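Local coordinates for protein putative dehydrogenase (Pseudomonas fluorescens, PDB 6UUG) that acts as the monooxygenase component MsuC of a two-component flavin-dependent system that oxidises methanesulfinate in bacterial sulfur assimilation, at residues 49-54 with 373-378; 91-96 with 263-268; 110-115 with 176-181; 197-202 with 230-235; 294-299 with 362-367. All coordinates share one frame; numbering follows the deposited sequence.

Contact 1. Residues 49-54 with 373-378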
# COMPACT_ATOMS: atom_id res chain seq x y z
N GLU A 49 0.46 -16.92 -28.85
CA GLU A 49 1.29 -16.80 -30.05
C GLU A 49 1.08 -15.45 -30.74
O GLU A 49 2.02 -14.88 -31.30
CB GLU A 49 0.98 -17.95 -31.02
N ARG A 50 -0.16 -14.94 -30.73
CA ARG A 50 -0.42 -13.68 -31.41
C ARG A 50 0.06 -12.47 -30.61
O ARG A 50 0.34 -11.42 -31.20
CB ARG A 50 -1.93 -13.56 -31.72
CG ARG A 50 -2.42 -14.58 -32.74
CD ARG A 50 -3.87 -14.36 -33.14
NE ARG A 50 -4.80 -14.83 -32.11
CZ ARG A 50 -5.46 -14.02 -31.27
NH1 ARG A 50 -5.31 -12.71 -31.35
NH2 ARG A 50 -6.28 -14.54 -30.37
N ASP A 51 0.14 -12.59 -29.28
CA ASP A 51 0.76 -11.53 -28.49
C ASP A 51 2.22 -11.34 -28.89
O ASP A 51 2.72 -10.21 -28.95
CB ASP A 51 0.63 -11.85 -27.00
CG ASP A 51 1.41 -10.88 -26.13
OD1 ASP A 51 0.94 -9.74 -25.93
OD2 ASP A 51 2.50 -11.27 -25.64
N GLU A 52 2.91 -12.45 -29.19
CA GLU A 52 4.29 -12.37 -29.67
C GLU A 52 4.34 -11.81 -31.09
O GLU A 52 5.15 -10.92 -31.39
CB GLU A 52 4.93 -13.76 -29.61
CG GLU A 52 6.26 -13.85 -30.35
CD GLU A 52 6.73 -15.29 -30.52
OE1 GLU A 52 6.02 -16.20 -30.05
OE2 GLU A 52 7.82 -15.50 -31.11
N ARG A 53 3.48 -12.31 -31.98
CA ARG A 53 3.55 -11.94 -33.39
C ARG A 53 3.20 -10.48 -33.62
O ARG A 53 3.84 -9.80 -34.43
CB ARG A 53 2.63 -12.84 -34.21
CG ARG A 53 2.31 -12.31 -35.60
CD ARG A 53 1.97 -13.42 -36.59
NE ARG A 53 0.60 -13.90 -36.47
CZ ARG A 53 0.23 -14.98 -35.77
NH1 ARG A 53 1.14 -15.69 -35.12
NH2 ARG A 53 -1.05 -15.33 -35.73
N GLY A 54 2.20 -9.96 -32.91
CA GLY A 54 1.75 -8.61 -33.21
C GLY A 54 1.03 -8.58 -34.55
O GLY A 54 0.55 -9.60 -35.07
N SER A 373 6.98 -19.29 -23.07
CA SER A 373 5.91 -19.94 -23.83
C SER A 373 4.53 -19.61 -23.27
O SER A 373 3.54 -19.71 -24.00
CB SER A 373 6.11 -21.45 -23.85
OG SER A 373 5.82 -22.01 -22.58
N LEU A 374 4.45 -19.24 -22.00
CA LEU A 374 3.19 -18.94 -21.34
C LEU A 374 2.79 -17.48 -21.48
O LEU A 374 1.59 -17.18 -21.49
CB LEU A 374 3.27 -19.31 -19.86
CG LEU A 374 3.65 -20.75 -19.51
CD1 LEU A 374 3.89 -20.90 -18.02
CD2 LEU A 374 2.53 -21.68 -19.96
N ARG A 375 3.77 -16.57 -21.59
CA ARG A 375 3.55 -15.12 -21.65
C ARG A 375 2.50 -14.66 -20.63
O ARG A 375 1.59 -13.89 -20.93
CB ARG A 375 3.18 -14.67 -23.06
CG ARG A 375 4.21 -15.12 -24.11
CD ARG A 375 3.83 -14.74 -25.52
NE ARG A 375 4.04 -13.32 -25.76
CZ ARG A 375 5.21 -12.77 -26.04
NH1 ARG A 375 6.30 -13.52 -26.12
NH2 ARG A 375 5.29 -11.46 -26.23
N LEU A 376 2.64 -15.16 -19.41
CA LEU A 376 1.70 -14.80 -18.35
C LEU A 376 1.79 -13.32 -17.99
O LEU A 376 0.83 -12.77 -17.44
CB LEU A 376 1.96 -15.68 -17.12
CG LEU A 376 1.01 -15.65 -15.93
CD1 LEU A 376 -0.43 -15.95 -16.35
CD2 LEU A 376 1.50 -16.63 -14.89
N ASP A 377 2.90 -12.66 -18.33
CA ASP A 377 3.06 -11.22 -18.13
C ASP A 377 2.27 -10.39 -19.13
O ASP A 377 2.23 -9.17 -18.98
CB ASP A 377 4.54 -10.83 -18.24
CG ASP A 377 5.11 -11.07 -19.64
OD1 ASP A 377 4.81 -12.14 -20.21
OD2 ASP A 377 5.85 -10.20 -20.18
N ARG A 378 1.65 -11.01 -20.15
CA ARG A 378 0.94 -10.22 -21.15
C ARG A 378 -0.22 -9.44 -20.53
O ARG A 378 -0.50 -8.30 -20.95
CB ARG A 378 0.45 -11.12 -22.30
CG ARG A 378 -0.75 -12.02 -22.00
CD ARG A 378 -0.96 -13.07 -23.10
NE ARG A 378 -2.16 -13.88 -22.85
CZ ARG A 378 -2.20 -14.86 -21.96
NH1 ARG A 378 -1.12 -15.16 -21.23
NH2 ARG A 378 -3.32 -15.56 -21.78
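Arg375 turns its guanidinium edge to the carboxylate of Asp51 and one of its faces to Glu52. The grip is side-on, and both donors go to the same oxygen. Arg375 NE lies 2.6 Å from Asp51 OD2 and meets it on the anti lone pair. Arg375 NH2 reaches the same Asp51 OD2 at 2.9 Å, but from above the carboxylate plane and through a more bent bond, 134° at the hydrogen. The two flat groups are twisted 48° apart. OD2 stays close to the guanidinium plane all the same. A bend at chi3 of Arg375 (74°) folds its end over the helix. Glu52 CB then sits 3.7 Å above the Arg375 guanidinium plane, over CZ.

The contact ties the last turn of helix 32-53, in the N-terminal helical domain of the acyl-CoA dehydrogenase fold, to the loop that leads into helix 378-386 of the C-terminal domain. That loop makes a type I turn from Arg375 to Arg378. The carbonyl O of Arg375 accepts two bonds, from Arg378 N and from Arg378 NH1 at 3.0 Å, and they arrive on opposite faces of its plane. The aliphatic root of Arg378 rests against Asp51, with CB 3.9 Å from OD1. Arg381 forms a second salt bridge with Asp51 OD2, so two arginines share this one oxygen. A leucine in place of Arg375 would probably cost Asp51 one of these two arginine partners and strip the flat cover from Glu52 CB. The far end of Arg378 is held by Glu270 of helix 247-277.

Contact 2. Residues 91-96 with 263-268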
# COMPACT_ATOMS: atom_id res chain seq x y z
N VAL A 91 -19.65 -7.68 -23.45
CA VAL A 91 -18.92 -8.45 -24.45
C VAL A 91 -17.48 -7.95 -24.57
O VAL A 91 -16.55 -8.75 -24.69
CB VAL A 91 -19.67 -8.42 -25.80
CG1 VAL A 91 -18.79 -8.99 -26.90
CG2 VAL A 91 -20.98 -9.24 -25.66
N VAL A 92 -17.26 -6.63 -24.50
CA VAL A 92 -15.89 -6.10 -24.47
C VAL A 92 -15.10 -6.74 -23.32
O VAL A 92 -13.96 -7.20 -23.50
CB VAL A 92 -15.91 -4.56 -24.34
CG1 VAL A 92 -14.51 -4.02 -24.11
CG2 VAL A 92 -16.52 -3.90 -25.59
N ARG A 93 -15.69 -6.76 -22.13
CA ARG A 93 -15.07 -7.36 -20.96
C ARG A 93 -14.76 -8.84 -21.18
O ARG A 93 -13.68 -9.32 -20.82
CB ARG A 93 -16.01 -7.18 -19.75
CG ARG A 93 -15.69 -7.99 -18.49
CD ARG A 93 -16.81 -7.74 -17.46
NE ARG A 93 -16.67 -8.47 -16.20
CZ ARG A 93 -17.58 -8.40 -15.22
NH1 ARG A 93 -18.66 -7.64 -15.38
NH2 ARG A 93 -17.41 -9.10 -14.10
N GLU A 94 -15.70 -9.57 -21.80
CA GLU A 94 -15.49 -10.99 -22.03
C GLU A 94 -14.33 -11.25 -22.98
O GLU A 94 -13.53 -12.16 -22.76
CB GLU A 94 -16.77 -11.62 -22.59
CG GLU A 94 -16.71 -13.13 -22.68
CD GLU A 94 -16.78 -13.81 -21.32
OE1 GLU A 94 -17.33 -13.21 -20.37
OE2 GLU A 94 -16.28 -14.95 -21.21
N PHE A 95 -14.21 -10.44 -24.05
CA PHE A 95 -13.07 -10.59 -24.95
C PHE A 95 -11.77 -10.27 -24.23
O PHE A 95 -10.76 -10.96 -24.40
CB PHE A 95 -13.22 -9.70 -26.18
CG PHE A 95 -14.25 -10.17 -27.17
CD1 PHE A 95 -14.47 -11.52 -27.36
CD2 PHE A 95 -14.98 -9.26 -27.90
CE1 PHE A 95 -15.43 -11.96 -28.28
CE2 PHE A 95 -15.93 -9.69 -28.83
CZ PHE A 95 -16.14 -11.04 -29.01
N ALA A 96 -11.79 -9.24 -23.38
CA ALA A 96 -10.57 -8.79 -22.70
C ALA A 96 -9.99 -9.84 -21.76
O ALA A 96 -8.80 -9.78 -21.45
CB ALA A 96 -10.83 -7.49 -21.95
N ILE A 263 -9.27 -7.83 -18.29
CA ILE A 263 -7.87 -8.26 -18.22
C ILE A 263 -7.55 -8.85 -16.85
O ILE A 263 -6.96 -9.93 -16.74
CB ILE A 263 -6.94 -7.08 -18.55
CG1 ILE A 263 -7.03 -6.68 -20.02
CG2 ILE A 263 -5.50 -7.45 -18.19
CD1 ILE A 263 -6.41 -5.31 -20.31
N ALA A 264 -7.94 -8.14 -15.78
CA ALA A 264 -7.71 -8.64 -14.42
C ALA A 264 -8.42 -9.97 -14.17
O ALA A 264 -7.86 -10.87 -13.53
CB ALA A 264 -8.15 -7.58 -13.40
N GLU A 265 -9.66 -10.12 -14.68
CA GLU A 265 -10.39 -11.37 -14.49
C GLU A 265 -9.73 -12.51 -15.25
O GLU A 265 -9.65 -13.65 -14.76
CB GLU A 265 -11.85 -11.20 -14.95
CG GLU A 265 -12.69 -10.33 -14.02
CD GLU A 265 -14.14 -10.21 -14.46
OE1 GLU A 265 -14.39 -9.97 -15.66
OE2 GLU A 265 -15.02 -10.34 -13.58
N GLY A 266 -9.21 -12.24 -16.45
CA GLY A 266 -8.56 -13.29 -17.21
C GLY A 266 -7.24 -13.69 -16.58
O GLY A 266 -6.91 -14.88 -16.49
N ALA A 267 -6.48 -12.70 -16.11
CA ALA A 267 -5.24 -12.98 -15.39
C ALA A 267 -5.51 -13.83 -14.15
O ALA A 267 -4.80 -14.80 -13.88
CB ALA A 267 -4.56 -11.67 -15.00
N PHE A 268 -6.53 -13.45 -13.38
CA PHE A 268 -6.90 -14.20 -12.19
C PHE A 268 -7.24 -15.64 -12.54
O PHE A 268 -6.77 -16.57 -11.88
CB PHE A 268 -8.10 -13.52 -11.52
CG PHE A 268 -8.74 -14.33 -10.43
CD1 PHE A 268 -8.29 -14.25 -9.12
CD2 PHE A 268 -9.86 -15.12 -10.71
CE1 PHE A 268 -8.90 -15.00 -8.10
CE2 PHE A 268 -10.49 -15.85 -9.70
CZ PHE A 268 -10.00 -15.79 -8.39
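The guanidinium of Arg93 meets the carboxylate of Glu265 edge to edge, with Glu265 CD lying in its plane. This is a side-on, two-pronged salt bridge, one nitrogen to each oxygen. Arg93 NE donates to Glu265 OE1 at 2.8 Å, almost straight at 174°. Arg93 NH2 donates to Glu265 OE2 at 2.7 Å, in a slightly less straight bond. Both oxygens are approached on their syn sides. The carboxylate is turned 32° from the guanidinium, so each nitrogen stands somewhat out of its plane.

The two side chains cross at about a right angle. Arg93 is extended from CG to NE, with CG anti to the backbone N (chi1 167°). That stretch carries its charged end across to the other helix, and Arg93 CG passes 3.7 Å from Glu265 OE1. Both groups have further partners on helix 294-327. Arg311 also bridges to Glu265 OE2, and Glu315 takes Arg93 NH1. The result is a chain of alternating charges across three helices, which probably keeps Glu265 ionised although it is buried.

The backbones come closest at the other end of the contact. Ala96 O lies 3.7 Å from Ile263 CA, and Ala96 CB is 4.3 Å from Ile263 CG1. The small alanine lets helix 85-96 end close against helix 247-277. Ser100 and Ala103 of helix 100-119 border this apolar patch. The contact thus joins the N-terminal helical domain to a long helix of the C-terminal four-helix bundle, the two all-helical parts of the acyl-CoA dehydrogenase fold.

Contact 3. Residues 110-115 with 176-181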
# COMPACT_ATOMS: atom_id res chain seq x y z
N HIS A 110 -17.61 -0.11 -31.68
CA HIS A 110 -18.93 0.36 -31.24
C HIS A 110 -18.88 1.81 -30.76
O HIS A 110 -19.89 2.52 -30.84
CB HIS A 110 -19.49 -0.59 -30.17
CG HIS A 110 -19.85 -1.93 -30.73
ND1 HIS A 110 -20.94 -2.11 -31.55
CD2 HIS A 110 -19.23 -3.13 -30.66
CE1 HIS A 110 -21.00 -3.38 -31.93
NE2 HIS A 110 -19.97 -4.02 -31.41
N LEU A 111 -17.73 2.26 -30.26
CA LEU A 111 -17.56 3.67 -29.95
C LEU A 111 -17.65 4.54 -31.21
O LEU A 111 -18.21 5.64 -31.17
CB LEU A 111 -16.22 3.91 -29.24
CG LEU A 111 -15.87 5.37 -28.93
CD1 LEU A 111 -16.81 5.97 -27.91
CD2 LEU A 111 -14.42 5.46 -28.41
N MET A 112 -17.10 4.07 -32.33
CA MET A 112 -17.21 4.84 -33.57
C MET A 112 -18.67 4.95 -34.02
O MET A 112 -19.11 6.02 -34.46
CB MET A 112 -16.38 4.20 -34.69
CG MET A 112 -14.88 4.10 -34.41
SD MET A 112 -14.12 5.63 -33.81
CE MET A 112 -13.60 5.15 -32.16
N LEU A 113 -19.43 3.86 -33.89
CA LEU A 113 -20.86 3.93 -34.19
C LEU A 113 -21.58 4.90 -33.26
O LEU A 113 -22.44 5.66 -33.69
CB LEU A 113 -21.47 2.53 -34.10
CG LEU A 113 -21.06 1.54 -35.19
CD1 LEU A 113 -21.72 0.20 -34.89
CD2 LEU A 113 -21.51 2.07 -36.56
N ALA A 114 -21.22 4.89 -31.97
CA ALA A 114 -21.81 5.85 -31.04
C ALA A 114 -21.48 7.28 -31.44
O ALA A 114 -22.30 8.18 -31.23
CB ALA A 114 -21.31 5.59 -29.62
N THR A 115 -20.29 7.49 -32.00
CA THR A 115 -19.85 8.82 -32.40
C THR A 115 -20.75 9.40 -33.50
O THR A 115 -21.19 10.55 -33.40
CB THR A 115 -18.40 8.76 -32.88
OG1 THR A 115 -17.57 8.27 -31.82
CG2 THR A 115 -17.91 10.15 -33.26
N MET A 176 -14.69 1.64 -42.41
CA MET A 176 -14.98 3.04 -42.17
C MET A 176 -14.05 3.54 -41.07
O MET A 176 -13.62 2.77 -40.20
CB MET A 176 -16.44 3.26 -41.77
CG MET A 176 -17.47 2.96 -42.86
SD MET A 176 -17.44 4.17 -44.20
CE MET A 176 -17.93 5.67 -43.36
N LEU A 177 -13.75 4.84 -41.13
CA LEU A 177 -12.91 5.52 -40.15
C LEU A 177 -13.62 6.76 -39.64
O LEU A 177 -14.33 7.45 -40.39
CB LEU A 177 -11.56 5.97 -40.72
CG LEU A 177 -10.56 4.98 -41.27
CD1 LEU A 177 -9.40 5.77 -41.85
CD2 LEU A 177 -10.09 4.07 -40.16
N ILE A 178 -13.43 7.05 -38.36
CA ILE A 178 -13.75 8.35 -37.80
C ILE A 178 -12.43 9.13 -37.75
O ILE A 178 -11.51 8.76 -37.02
CB ILE A 178 -14.36 8.23 -36.40
CG1 ILE A 178 -15.64 7.38 -36.43
CG2 ILE A 178 -14.62 9.61 -35.82
CD1 ILE A 178 -16.86 8.13 -36.87
N ALA A 179 -12.34 10.21 -38.53
CA ALA A 179 -11.11 10.99 -38.63
C ALA A 179 -11.36 12.42 -38.17
O ALA A 179 -12.43 12.98 -38.42
CB ALA A 179 -10.57 11.00 -40.07
N SER A 180 -10.38 13.01 -37.51
CA SER A 180 -10.48 14.40 -37.09
C SER A 180 -9.43 15.26 -37.79
O SER A 180 -8.39 14.77 -38.23
CB SER A 180 -10.32 14.55 -35.57
OG SER A 180 -9.10 13.97 -35.14
N ALA A 181 -9.74 16.55 -37.87
CA ALA A 181 -8.83 17.55 -38.42
C ALA A 181 -9.13 18.88 -37.76
O ALA A 181 -10.22 19.08 -37.22
CB ALA A 181 -8.97 17.66 -39.95
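Ile178 packs on Met112 and Thr115 where the central beta domain of the acyl-CoA dehydrogenase fold meets the N-terminal helical domain. Helix 100-119 lies against strand 176-183 here, and the contact is buried and apolar.

Along the strand, Met176 and Leu177 come first. They bond through their backbones to the strands on either side, Met176 to Gly140 and Leu177 to Ile195. Leu177 directs its side chain away from the helix.

Ile178 follows and carries the whole contact from the strand side. Its CB points at the helix. CG1 stands anti to the carbonyl carbon (chi1 -58°), which brings this branch up to Met112. Ile178 CG1 is 3.7 Å from Met112 CB and 3.9 Å from Met112 CG. Met112 is bent at chi2 and chi3; this sets SD against Ile178 while CE turns away from it. CD1 of Ile178 reaches on to the backbone and lies 3.9 Å from Met112 O. The other branch serves Thr115, with Ile178 CG2 4.2 Å from Thr115 CG2.

Ala179 continues the strand pairing, to Ala193. Ser180 turns its side chain to Leu190 and Ile192 of strand 189-196.

The polar side of Thr115 is satisfied away from Ile178. Thr115 OG1 donates to Leu111 O at 2.8 Å and also bonds to Arg248 NE. The sulfur of Met112 makes the closest approach between the two segments, with SD 3.5 Å from Ile178 CG1.

Contact 4. Residues 197-202 with 230-235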
# COMPACT_ATOMS: atom_id res chain seq x y z
N SER A 197 -12.38 3.84 -45.21
CA SER A 197 -10.98 3.68 -44.84
C SER A 197 -10.07 3.53 -46.05
O SER A 197 -8.87 3.80 -45.95
CB SER A 197 -10.81 2.48 -43.92
OG SER A 197 -11.83 2.46 -42.94
N GLY A 198 -10.61 3.12 -47.19
CA GLY A 198 -9.81 3.00 -48.39
C GLY A 198 -9.86 4.20 -49.32
O GLY A 198 -9.40 4.10 -50.46
N ARG A 199 -10.40 5.33 -48.87
CA ARG A 199 -10.52 6.49 -49.74
C ARG A 199 -9.15 6.98 -50.20
O ARG A 199 -8.18 6.98 -49.43
CB ARG A 199 -11.26 7.62 -49.02
CG ARG A 199 -11.28 8.91 -49.81
CD ARG A 199 -12.34 9.84 -49.30
NE ARG A 199 -13.68 9.31 -49.54
CZ ARG A 199 -14.78 9.85 -49.03
NH1 ARG A 199 -14.69 10.93 -48.27
NH2 ARG A 199 -15.97 9.32 -49.28
N SER A 200 -9.09 7.42 -51.46
CA SER A 200 -7.84 7.91 -52.04
C SER A 200 -7.21 8.99 -51.17
O SER A 200 -7.89 9.92 -50.71
CB SER A 200 -8.11 8.47 -53.44
OG SER A 200 -6.93 9.04 -53.98
N GLY A 201 -5.91 8.87 -50.95
CA GLY A 201 -5.18 9.82 -50.15
C GLY A 201 -4.88 9.37 -48.73
O GLY A 201 -4.09 10.02 -48.04
N ILE A 202 -5.48 8.27 -48.28
CA ILE A 202 -5.24 7.73 -46.95
C ILE A 202 -4.18 6.65 -47.05
O ILE A 202 -4.33 5.69 -47.81
CB ILE A 202 -6.53 7.17 -46.32
CG1 ILE A 202 -7.59 8.27 -46.19
CG2 ILE A 202 -6.22 6.55 -44.96
CD1 ILE A 202 -8.88 7.77 -45.61
N GLU A 230 -19.54 17.43 -47.20
CA GLU A 230 -20.35 18.00 -46.13
C GLU A 230 -21.20 16.94 -45.46
O GLU A 230 -21.34 16.93 -44.23
CB GLU A 230 -21.25 19.11 -46.68
CG GLU A 230 -20.51 20.32 -47.21
CD GLU A 230 -19.63 20.97 -46.16
OE1 GLU A 230 -18.39 21.01 -46.36
OE2 GLU A 230 -20.18 21.42 -45.13
N SER A 231 -21.76 16.02 -46.25
CA SER A 231 -22.59 14.94 -45.74
C SER A 231 -21.81 13.97 -44.87
O SER A 231 -22.43 13.09 -44.24
CB SER A 231 -23.24 14.18 -46.90
OG SER A 231 -22.27 13.44 -47.63
N GLU A 232 -20.49 14.07 -44.83
CA GLU A 232 -19.70 13.17 -44.00
C GLU A 232 -19.22 13.82 -42.71
O GLU A 232 -18.64 13.13 -41.87
CB GLU A 232 -18.51 12.63 -44.82
CG GLU A 232 -19.00 11.80 -46.01
CD GLU A 232 -17.90 11.46 -47.00
OE1 GLU A 232 -17.05 12.33 -47.27
OE2 GLU A 232 -17.90 10.31 -47.49
N LEU A 233 -19.46 15.12 -42.54
CA LEU A 233 -19.03 15.84 -41.35
C LEU A 233 -20.04 15.65 -40.23
O LEU A 233 -21.25 15.75 -40.45
CB LEU A 233 -18.86 17.33 -41.65
CG LEU A 233 -17.87 17.69 -42.75
CD1 LEU A 233 -17.92 19.19 -43.05
CD2 LEU A 233 -16.48 17.27 -42.35
N LEU A 234 -19.54 15.42 -39.02
CA LEU A 234 -20.40 15.19 -37.86
C LEU A 234 -20.57 16.52 -37.14
O LEU A 234 -19.86 16.83 -36.19
CB LEU A 234 -19.80 14.11 -36.95
CG LEU A 234 -19.22 12.86 -37.61
CD1 LEU A 234 -18.80 11.83 -36.55
CD2 LEU A 234 -20.18 12.24 -38.63
N LEU A 235 -21.55 17.31 -37.59
CA LEU A 235 -21.69 18.70 -37.16
C LEU A 235 -22.95 18.99 -36.37
O LEU A 235 -22.96 19.94 -35.59
CB LEU A 235 -21.65 19.63 -38.38
CG LEU A 235 -20.31 19.75 -39.09
CD1 LEU A 235 -20.47 20.49 -40.41
CD2 LEU A 235 -19.30 20.45 -38.20
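Arg199 and Glu232 form an end-on salt bridge at the surface of the central beta domain, in the acyl-CoA dehydrogenase fold. It joins two loops, one between strands 189-196 and 202-204, the other between strand 221-228 and helix 247-277. The tight part is the ion pair itself. The side chains reach out from opposite directions and meet with their flat ends, Glu232 CD lying at the guanidinium edge. The planes are 32° apart. Arg199 NH2 donates to Glu232 OE2 at 2.8 Å, on the syn lone pair.

Around this pair the contact is loose. The backbones stay far apart, with the nearest CA atoms, those of Arg199 and Glu232, separated by 12.7 Å. Gly198, Ser200, Ser231 and Glu230 are exposed and do not touch across it. Arg199 begins a type II turn that ends at Ile202, with Gly201 in its third position at positive phi. The inner side is better anchored: Arg199 packs on Val226, and its NH1 also donates to Arg227 O. Glu232 OE1 accepts from Glu229 N as well, which probably limits how far the carboxylate can turn.

A serine in place of Arg199 would probably leave the charge of Glu232 without its mate and Arg227 O without this donor. CG of Arg199 stands anti to its amide nitrogen (chi1 173°), sending the chain across to Glu232. The straighter of the two bonds, 173° at the hydrogen, runs from Arg199 NH1 to Glu232 OE1 at 2.9 Å.

Contact 5. Residues 294-299 with 362-367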
# COMPACT_ATOMS: atom_id res chain seq x y z
N PRO A 294 -1.20 -21.12 3.62
CA PRO A 294 -1.93 -19.97 4.19
C PRO A 294 -1.60 -18.66 3.49
O PRO A 294 -2.44 -17.77 3.41
CB PRO A 294 -1.49 -19.96 5.66
CG PRO A 294 -0.13 -20.61 5.64
CD PRO A 294 -0.22 -21.67 4.57
N TYR A 295 -0.37 -18.53 2.98
CA TYR A 295 -0.05 -17.29 2.28
C TYR A 295 -0.66 -17.28 0.89
O TYR A 295 -1.15 -16.23 0.44
CB TYR A 295 1.47 -17.13 2.19
CG TYR A 295 2.15 -17.01 3.53
CD1 TYR A 295 1.72 -16.10 4.49
CD2 TYR A 295 3.26 -17.80 3.82
CE1 TYR A 295 2.38 -15.99 5.72
CE2 TYR A 295 3.90 -17.69 5.03
CZ TYR A 295 3.47 -16.80 5.97
OH TYR A 295 4.13 -16.70 7.17
N VAL A 296 -0.67 -18.43 0.20
CA VAL A 296 -1.34 -18.53 -1.09
C VAL A 296 -2.82 -18.19 -0.95
O VAL A 296 -3.38 -17.43 -1.74
CB VAL A 296 -1.15 -19.93 -1.70
CG1 VAL A 296 -2.01 -20.09 -2.94
CG2 VAL A 296 0.33 -20.17 -2.04
N LEU A 297 -3.48 -18.76 0.07
CA LEU A 297 -4.90 -18.48 0.23
C LEU A 297 -5.16 -17.02 0.57
O LEU A 297 -6.14 -16.44 0.08
CB LEU A 297 -5.50 -19.39 1.30
CG LEU A 297 -5.60 -20.84 0.87
CD1 LEU A 297 -5.96 -21.67 2.09
CD2 LEU A 297 -6.63 -21.01 -0.24
N ALA A 298 -4.31 -16.40 1.38
CA ALA A 298 -4.53 -15.00 1.71
C ALA A 298 -4.38 -14.12 0.47
O ALA A 298 -5.16 -13.18 0.27
CB ALA A 298 -3.58 -14.56 2.82
N HIS A 299 -3.40 -14.43 -0.39
CA HIS A 299 -3.29 -13.72 -1.67
C HIS A 299 -4.57 -13.84 -2.48
O HIS A 299 -5.06 -12.85 -3.03
CB HIS A 299 -2.14 -14.27 -2.52
CG HIS A 299 -0.80 -13.76 -2.12
ND1 HIS A 299 -0.48 -12.42 -2.12
CD2 HIS A 299 0.31 -14.41 -1.71
CE1 HIS A 299 0.77 -12.27 -1.74
NE2 HIS A 299 1.28 -13.46 -1.48
N PHE A 362 1.95 -13.50 -9.72
CA PHE A 362 3.14 -14.32 -9.87
C PHE A 362 3.60 -14.91 -8.54
O PHE A 362 4.29 -15.93 -8.55
CB PHE A 362 4.27 -13.51 -10.53
CG PHE A 362 4.09 -13.32 -12.02
CD1 PHE A 362 4.55 -14.28 -12.92
CD2 PHE A 362 3.43 -12.20 -12.52
CE1 PHE A 362 4.39 -14.12 -14.30
CE2 PHE A 362 3.26 -12.02 -13.90
CZ PHE A 362 3.73 -12.98 -14.79
N GLU A 363 3.23 -14.30 -7.41
CA GLU A 363 3.61 -14.87 -6.12
C GLU A 363 2.84 -16.15 -5.78
O GLU A 363 3.26 -16.87 -4.87
CB GLU A 363 3.40 -13.86 -5.00
CG GLU A 363 4.35 -12.68 -5.06
CD GLU A 363 4.40 -11.92 -3.74
OE1 GLU A 363 4.57 -10.69 -3.79
OE2 GLU A 363 4.28 -12.56 -2.67
N VAL A 364 1.73 -16.43 -6.45
CA VAL A 364 1.01 -17.68 -6.24
C VAL A 364 1.12 -18.63 -7.40
O VAL A 364 0.67 -19.78 -7.27
CB VAL A 364 -0.48 -17.45 -5.89
CG1 VAL A 364 -0.61 -16.60 -4.62
CG2 VAL A 364 -1.21 -16.84 -7.07
N THR A 365 1.69 -18.22 -8.53
CA THR A 365 1.97 -19.15 -9.62
C THR A 365 3.41 -19.65 -9.56
O THR A 365 3.66 -20.83 -9.83
CB THR A 365 1.66 -18.53 -10.99
OG1 THR A 365 2.45 -17.35 -11.20
CG2 THR A 365 0.19 -18.16 -11.07
N GLY A 366 4.37 -18.79 -9.21
CA GLY A 366 5.71 -19.26 -8.85
C GLY A 366 6.73 -19.13 -9.97
O GLY A 366 6.45 -18.64 -11.07
N ALA A 367 7.93 -19.63 -9.67
CA ALA A 367 9.11 -19.35 -10.48
C ALA A 367 9.02 -19.97 -11.87
O ALA A 367 9.63 -19.45 -12.82
CB ALA A 367 10.37 -19.84 -9.77
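Val296 and His299 of one helix pack on Glu363 and Val364 of another, a mainly apolar helix-to-helix contact at the far end of the C-terminal helical domain of the acyl-CoA dehydrogenase fold. It sits at the start of the long helix 294-327, about 30 Å from the centre of the chain. The short helix 362-365 forms the other side. Other subunits of the tetramer close round it.

Val364 sits in the middle of the contact. Its CG1 stands anti to the carbonyl carbon (chi1 -59°) and enters between Val296 and His299. Val364 CG1 is 4.1 Å from Val296 CG1, where the two valines meet obliquely. Val364 CG1 also lies 3.8 Å from CG and CD2 of His299, neither squarely over the ring nor at its edge.

Glu363 runs across the outer end of His299 at about a right angle, its carboxylate turned 74° from the ring. Glu363 OE2 is 3.4 Å from His299 NE2. The stronger partner of that nitrogen is Asp393 of the second subunit, which hydrogen-bonds to it. His299 ND1 bonds to Arg360 just before the short helix, so both ring nitrogens are engaged, which probably fixes the ring's rotation.

Helix 362-365 ends at Gly366, whose positive phi turns the chain away. Val364 O is held by Thr275 of helix 247-277. The closest carbon-carbon approach across the contact is from Val364 CG1 to His299 CB, at 3.5 Å.

Overall arrangement
Contacts 2 and 3 are buried, contacts 1 and 5 partly so, and contact 4 lies at the surface. Contacts 1, 2 and 4 each rest on an arginine-carboxylate salt bridge. One oxygen is gripped twice in contact 1; contacts 2 and 4 give one nitrogen to each oxygen. Contacts 3 and 5 rest mainly on apolar packing. Contacts 1 and 2 both join the N-terminal helical domain to the C-terminal one, their centres 16 Å apart. Contacts 3 and 4 touch: Leu234 of contact 4 packs on Thr115 and Ile178. Contacts 1 and 5 also meet, through Phe362 against Leu376 and Asp377. Contact 5 is the one most enclosed by other subunits; contacts 3 and 4 touch none.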